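Local coordinates for protein aerobactin synthase IucA (Klebsiella pneumoniae subsp. pneumoniae, PDB 5JM8) that binds ATP and magnesium and, as an NIS synthetase, probably catalyses an ATP-dependent condensation step in the assembly of the siderophore aerobactin, at residues Gly300-Arg305 against Ile464-Ala469; Thr415-Tyr420 against Ala452-Ala457. One frame throughout, in Å; residues are numbered along the deposited sequence.

In the fold
Both contacts lie well out from the centre of the chain, about 24 and 23 Å centre to centre, and their own centres are about 14 Å apart. Contact 1 is a surface contact, joining helix 294-306 to the loop between helices 458-462 and 475-500 through a charged pair. Contact 2 is largely buried; it sets the C-terminal part of helix 394-420 against the turn after strand 451-453, and its polar link is a neutral acceptor, a backbone carbonyl, bound by a histidine. The two meet where Arg302 CD packs 4.0 Å from Phe453 CE2, so the chain at 451-457 touches helix 294-306 through Phe453 and helix 394-420 through the residues after it.

Contact 1. Residues Gly300-Arg305 against Ile464-Ala469; sequences GMRLAR and IGEAQA
A salt bridge between Arg302 and Glu466 carries the polar part of this surface contact. Arg302 leaves its helix with CG anti to the backbone N (chi1 180°) and bends only at chi3, which carries the guanidinium across to the loop. Arg302 NE, rather than a terminal nitrogen, donates to Glu466 OE1 across 2.8 Å in a nearly straight bond (177°). The oxygen lies in the guanidinium plane, yet the nitrogen stands well above the carboxylate plane, the two flat groups being turned 59° apart. The head of Arg305 turns elsewhere, to a salt bridge with Glu192.

Nonpolar packing completes the junction. Glu466 is bent at chi2, and the two chains of the bridge cross obliquely, Glu466 CG 4.1 Å from Arg302 CG. Ala469 CB rests 3.6 Å from Arg302 CD and reaches over one face of the guanidinium, while Phe453 also packs against this side chain. Ile464 lies along the same helix face, CD1 3.8 Å from Arg302 O and CG2 4.0 Å from Arg305 O.

The loop owes its shape to a Schellman motif, with Gly465 at positive phi, followed directly by a type I beta turn from Glu466 to Ala469. Helix 294-306 is thus docked on a C-capped helix end and its turn, joined at the protein surface by an arginine-glutamate bridge.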
loop_
_atom_site.group_PDB
_atom_site.type_symbol
_atom_site.label_atom_id
_atom_site.label_comp_id
_atom_site.label_asym_id
_atom_site.label_seq_id
_atom_site.Cartn_x
_atom_site.Cartn_y
_atom_site.Cartn_z
ATOM N N GLY A 300 8.989 -9.498 -33.266
ATOM C CA GLY A 300 9.142 -9.458 -31.824
ATOM C C GLY A 300 9.936 -10.651 -31.339
ATOM O O GLY A 300 10.818 -10.522 -30.491
ATOM N N MET A 301 9.617 -11.820 -31.883
ATOM C CA MET A 301 10.343 -13.042 -31.562
ATOM C C MET A 301 11.803 -12.902 -31.969
ATOM O O MET A 301 12.709 -13.265 -31.220
ATOM C CB MET A 301 9.719 -14.248 -32.271
ATOM C CG MET A 301 8.297 -14.577 -31.843
ATOM S SD MET A 301 8.129 -14.975 -30.094
ATOM C CE MET A 301 9.242 -16.366 -29.924
ATOM N N ARG A 302 12.013 -12.370 -33.169
ATOM C CA ARG A 302 13.349 -12.176 -33.719
ATOM C C ARG A 302 14.207 -11.320 -32.795
ATOM O O ARG A 302 15.354 -11.658 -32.500
ATOM C CB ARG A 302 13.254 -11.530 -35.104
ATOM C CG ARG A 302 14.592 -11.267 -35.777
ATOM C CD ARG A 302 14.412 -10.837 -37.224
ATOM N NE ARG A 302 13.676 -11.838 -37.994
ATOM C CZ ARG A 302 12.479 -11.651 -38.545
ATOM N NH1 ARG A 302 11.852 -10.483 -38.450
ATOM N NH2 ARG A 302 11.908 -12.642 -39.216
ATOM N N LEU A 303 13.638 -10.213 -32.335
ATOM C CA LEU A 303 14.330 -9.316 -31.421
ATOM C C LEU A 303 14.520 -9.975 -30.057
ATOM O O LEU A 303 15.532 -9.762 -29.390
ATOM C CB LEU A 303 13.554 -8.002 -31.278
ATOM C CG LEU A 303 14.183 -6.901 -30.419
ATOM C CD1 LEU A 303 15.523 -6.456 -30.988
ATOM C CD2 LEU A 303 13.235 -5.717 -30.296
ATOM N N ALA A 304 13.544 -10.780 -29.647
ATOM C CA ALA A 304 13.595 -11.443 -28.348
ATOM C C ALA A 304 14.682 -12.515 -28.311
ATOM O O ALA A 304 15.399 -12.645 -27.320
ATOM C CB ALA A 304 12.245 -12.049 -28.015
ATOM N N ARG A 305 14.793 -13.290 -29.387
ATOM C CA ARG A 305 15.844 -14.299 -29.499
ATOM C C ARG A 305 17.211 -13.636 -29.599
ATOM O O ARG A 305 18.208 -14.156 -29.098
ATOM C CB ARG A 305 15.613 -15.190 -30.719
ATOM C CG ARG A 305 14.397 -16.081 -30.614
ATOM C CD ARG A 305 14.276 -16.984 -31.823
ATOM N NE ARG A 305 13.080 -17.816 -31.753
ATOM C CZ ARG A 305 12.993 -18.940 -31.052
ATOM N NH1 ARG A 305 14.032 -19.375 -30.347
ATOM N NH2 ARG A 305 11.861 -19.631 -31.052
ATOM N N ILE A 464 21.970 -16.042 -34.679
ATOM C CA ILE A 464 20.660 -16.649 -34.444
ATOM C C ILE A 464 19.990 -17.041 -35.764
ATOM O O ILE A 464 18.851 -17.507 -35.778
ATOM C CB ILE A 464 19.723 -15.701 -33.652
ATOM C CG1 ILE A 464 19.485 -14.390 -34.410
ATOM C CG2 ILE A 464 20.306 -15.414 -32.273
ATOM C CD1 ILE A 464 18.408 -13.522 -33.788
ATOM N N GLY A 465 20.701 -16.840 -36.871
ATOM C CA GLY A 465 20.250 -17.295 -38.175
ATOM C C GLY A 465 19.177 -16.429 -38.811
ATOM O O GLY A 465 18.405 -16.904 -39.646
ATOM N N GLU A 466 19.142 -15.159 -38.428
ATOM C CA GLU A 466 18.167 -14.220 -38.963
ATOM C C GLU A 466 18.850 -13.152 -39.809
ATOM O O GLU A 466 18.407 -12.007 -39.854
ATOM C CB GLU A 466 17.382 -13.567 -37.826
ATOM C CG GLU A 466 16.681 -14.557 -36.913
ATOM C CD GLU A 466 15.332 -14.989 -37.451
ATOM O OE1 GLU A 466 14.859 -14.379 -38.429
ATOM O OE2 GLU A 466 14.746 -15.940 -36.893
ATOM N N ALA A 467 19.932 -13.536 -40.477
ATOM C CA ALA A 467 20.685 -12.618 -41.322
ATOM C C ALA A 467 19.851 -12.129 -42.499
ATOM O O ALA A 467 20.063 -11.029 -43.006
ATOM C CB ALA A 467 21.962 -13.278 -41.815
ATOM N N GLN A 468 18.904 -12.955 -42.927
ATOM C CA GLN A 468 18.032 -12.609 -44.041
ATOM C C GLN A 468 16.717 -12.044 -43.524
ATOM O O GLN A 468 15.686 -12.141 -44.187
ATOM C CB GLN A 468 17.777 -13.828 -44.928
ATOM N N ALA A 469 16.755 -11.453 -42.335
ATOM C CA ALA A 469 15.549 -10.883 -41.744
ATOM C C ALA A 469 14.839 -9.955 -42.708
ATOM O O ALA A 469 15.468 -9.212 -43.462
ATOM C CB ALA A 469 15.876 -10.129 -40.464
#

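Contact 2. Residues Thr415-Tyr420 against Ala452-Ala457; sequences TAEADY and AFMPHA
The imidazole of His456 meets the helix with its edge: Glu417 O lies close to the ring plane, and His456 NE2 donates to Glu417 O, 2.9 Å away. The bond is somewhat bent at the hydrogen (159°) but arrives nearly along the C=O axis. Beyond the two segments the ring stacks with His526, whose ND1 makes a weak hydrogen bond to Ala418 O. The Glu417 carboxylate stands almost perpendicular to the imidazole and brings OE2 to 3.7 Å from His456 CE1. At the edge of the Tyr420 ring, in its plane, is Thr415 O of the same helix; this tyrosine heads away from 452-457 and packs on Thr314 and Leu315 of helix 310-318.

His456 reaches the carbonyl by holding CG in the crowded position between its backbone N and carbonyl carbon (chi1 56°). With NE2 donating, ND1 would be unprotonated in a neutral ring, although the nearby carboxylate could favour the charged form. Glu417 bends at chi2 and crosses Met454 obliquely, OE2 lying 3.7 Å from Met454 CG. Farther along, the backbone of Tyr420 comes close to the turn, its O 3.3 Å from Ala457 CB.

The 454-457 turn is closed by Ala457 N bonding to Met454 O, while Ala452 pairs with Val423 and Met454 with Gly421 through backbone hydrogen bonds. Helix 394-420 passes through Gly421 into strand 422-424, which pairs antiparallel with 451-453, and the histidine of the turn after 451-453 returns to bind the helix backbone.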
loop_
_atom_site.group_PDB
_atom_site.type_symbol
_atom_site.label_atom_id
_atom_site.label_comp_id
_atom_site.label_asym_id
_atom_site.label_seq_id
_atom_site.Cartn_x
_atom_site.Cartn_y
_atom_site.Cartn_z
ATOM N N THR A 415 22.977 5.038 -30.224
ATOM C CA THR A 415 24.140 4.168 -30.055
ATOM C C THR A 415 23.828 2.736 -30.473
ATOM O O THR A 415 24.683 2.038 -31.016
ATOM C CB THR A 415 24.638 4.163 -28.596
ATOM O OG1 THR A 415 25.002 5.492 -28.203
ATOM C CG2 THR A 415 25.846 3.252 -28.441
ATOM N N ALA A 416 22.602 2.300 -30.207
ATOM C CA ALA A 416 22.167 0.960 -30.585
ATOM C C ALA A 416 22.215 0.773 -32.100
ATOM O O ALA A 416 22.541 -0.308 -32.590
ATOM C CB ALA A 416 20.767 0.696 -30.069
ATOM N N GLU A 417 21.883 1.830 -32.835
ATOM C CA GLU A 417 21.943 1.800 -34.293
ATOM C C GLU A 417 23.379 1.915 -34.798
ATOM O O GLU A 417 23.799 1.164 -35.675
ATOM C CB GLU A 417 21.094 2.930 -34.887
ATOM C CG GLU A 417 21.091 2.988 -36.418
ATOM C CD GLU A 417 22.347 3.620 -37.002
ATOM O OE1 GLU A 417 22.792 4.663 -36.477
ATOM O OE2 GLU A 417 22.894 3.063 -37.979
ATOM N N ALA A 418 24.124 2.868 -34.253
ATOM C CA ALA A 418 25.466 3.148 -34.742
ATOM C C ALA A 418 26.436 2.006 -34.449
ATOM O O ALA A 418 27.104 1.506 -35.352
ATOM C CB ALA A 418 25.981 4.438 -34.137
ATOM N N ASP A 419 26.505 1.590 -33.187
ATOM C CA ASP A 419 27.506 0.620 -32.763
ATOM C C ASP A 419 27.105 -0.834 -33.024
ATOM O O ASP A 419 27.975 -1.677 -33.244
ATOM C CB ASP A 419 27.817 0.808 -31.275
ATOM C CG ASP A 419 28.513 2.130 -30.985
ATOM O OD1 ASP A 419 28.797 2.881 -31.943
ATOM O OD2 ASP A 419 28.789 2.416 -29.800
ATOM N N TYR A 420 25.806 -1.128 -33.003
ATOM C CA TYR A 420 25.327 -2.508 -33.128
ATOM C C TYR A 420 24.421 -2.739 -34.341
ATOM O O TYR A 420 24.153 -3.884 -34.708
ATOM C CB TYR A 420 24.577 -2.922 -31.857
ATOM C CG TYR A 420 25.412 -2.858 -30.597
ATOM C CD1 TYR A 420 25.619 -1.651 -29.939
ATOM C CD2 TYR A 420 25.980 -4.003 -30.058
ATOM C CE1 TYR A 420 26.374 -1.587 -28.786
ATOM C CE2 TYR A 420 26.736 -3.947 -28.902
ATOM C CZ TYR A 420 26.933 -2.737 -28.273
ATOM O OH TYR A 420 27.686 -2.675 -27.122
ATOM N N ALA A 452 14.199 -2.778 -36.594
ATOM C CA ALA A 452 14.834 -3.074 -37.869
ATOM C C ALA A 452 16.344 -3.131 -37.688
ATOM O O ALA A 452 16.870 -2.679 -36.669
ATOM C CB ALA A 452 14.457 -2.036 -38.907
ATOM N N PHE A 453 17.036 -3.686 -38.677
ATOM C CA PHE A 453 18.471 -3.916 -38.568
ATOM C C PHE A 453 19.233 -3.353 -39.762
ATOM O O PHE A 453 18.798 -3.471 -40.906
ATOM C CB PHE A 453 18.748 -5.412 -38.420
ATOM C CG PHE A 453 18.019 -6.045 -37.268
ATOM C CD1 PHE A 453 18.513 -5.940 -35.979
ATOM C CD2 PHE A 453 16.835 -6.738 -37.473
ATOM C CE1 PHE A 453 17.843 -6.519 -34.915
ATOM C CE2 PHE A 453 16.162 -7.318 -36.412
ATOM C CZ PHE A 453 16.666 -7.208 -35.132
ATOM N N MET A 454 20.371 -2.733 -39.471
ATOM C CA MET A 454 21.240 -2.185 -40.499
ATOM C C MET A 454 22.124 -3.291 -41.055
ATOM O O MET A 454 22.217 -4.367 -40.464
ATOM C CB MET A 454 22.092 -1.050 -39.930
ATOM C CG MET A 454 21.276 0.093 -39.359
ATOM S SD MET A 454 20.123 0.768 -40.560
ATOM C CE MET A 454 21.256 1.390 -41.802
ATOM N N PRO A 455 22.766 -3.037 -42.203
ATOM C CA PRO A 455 23.665 -4.032 -42.794
ATOM C C PRO A 455 24.767 -4.485 -41.839
ATOM O O PRO A 455 25.155 -5.651 -41.877
ATOM C CB PRO A 455 24.253 -3.296 -44.000
ATOM C CG PRO A 455 23.204 -2.313 -44.379
ATOM C CD PRO A 455 22.589 -1.868 -43.086
ATOM N N HIS A 456 25.249 -3.581 -40.989
ATOM C CA HIS A 456 26.364 -3.894 -40.099
ATOM C C HIS A 456 25.904 -4.598 -38.820
ATOM O O HIS A 456 26.680 -4.761 -37.877
ATOM C CB HIS A 456 27.155 -2.624 -39.757
ATOM C CG HIS A 456 26.330 -1.525 -39.162
ATOM N ND1 HIS A 456 25.558 -0.674 -39.925
ATOM C CD2 HIS A 456 26.182 -1.118 -37.879
ATOM C CE1 HIS A 456 24.959 0.200 -39.136
ATOM N NE2 HIS A 456 25.320 -0.048 -37.889
ATOM N N ALA A 457 24.640 -5.014 -38.796
ATOM C CA ALA A 457 24.137 -5.903 -37.754
ATOM C C ALA A 457 24.091 -7.336 -38.272
ATOM O O ALA A 457 23.754 -8.263 -37.534
ATOM C CB ALA A 457 22.755 -5.462 -37.293
#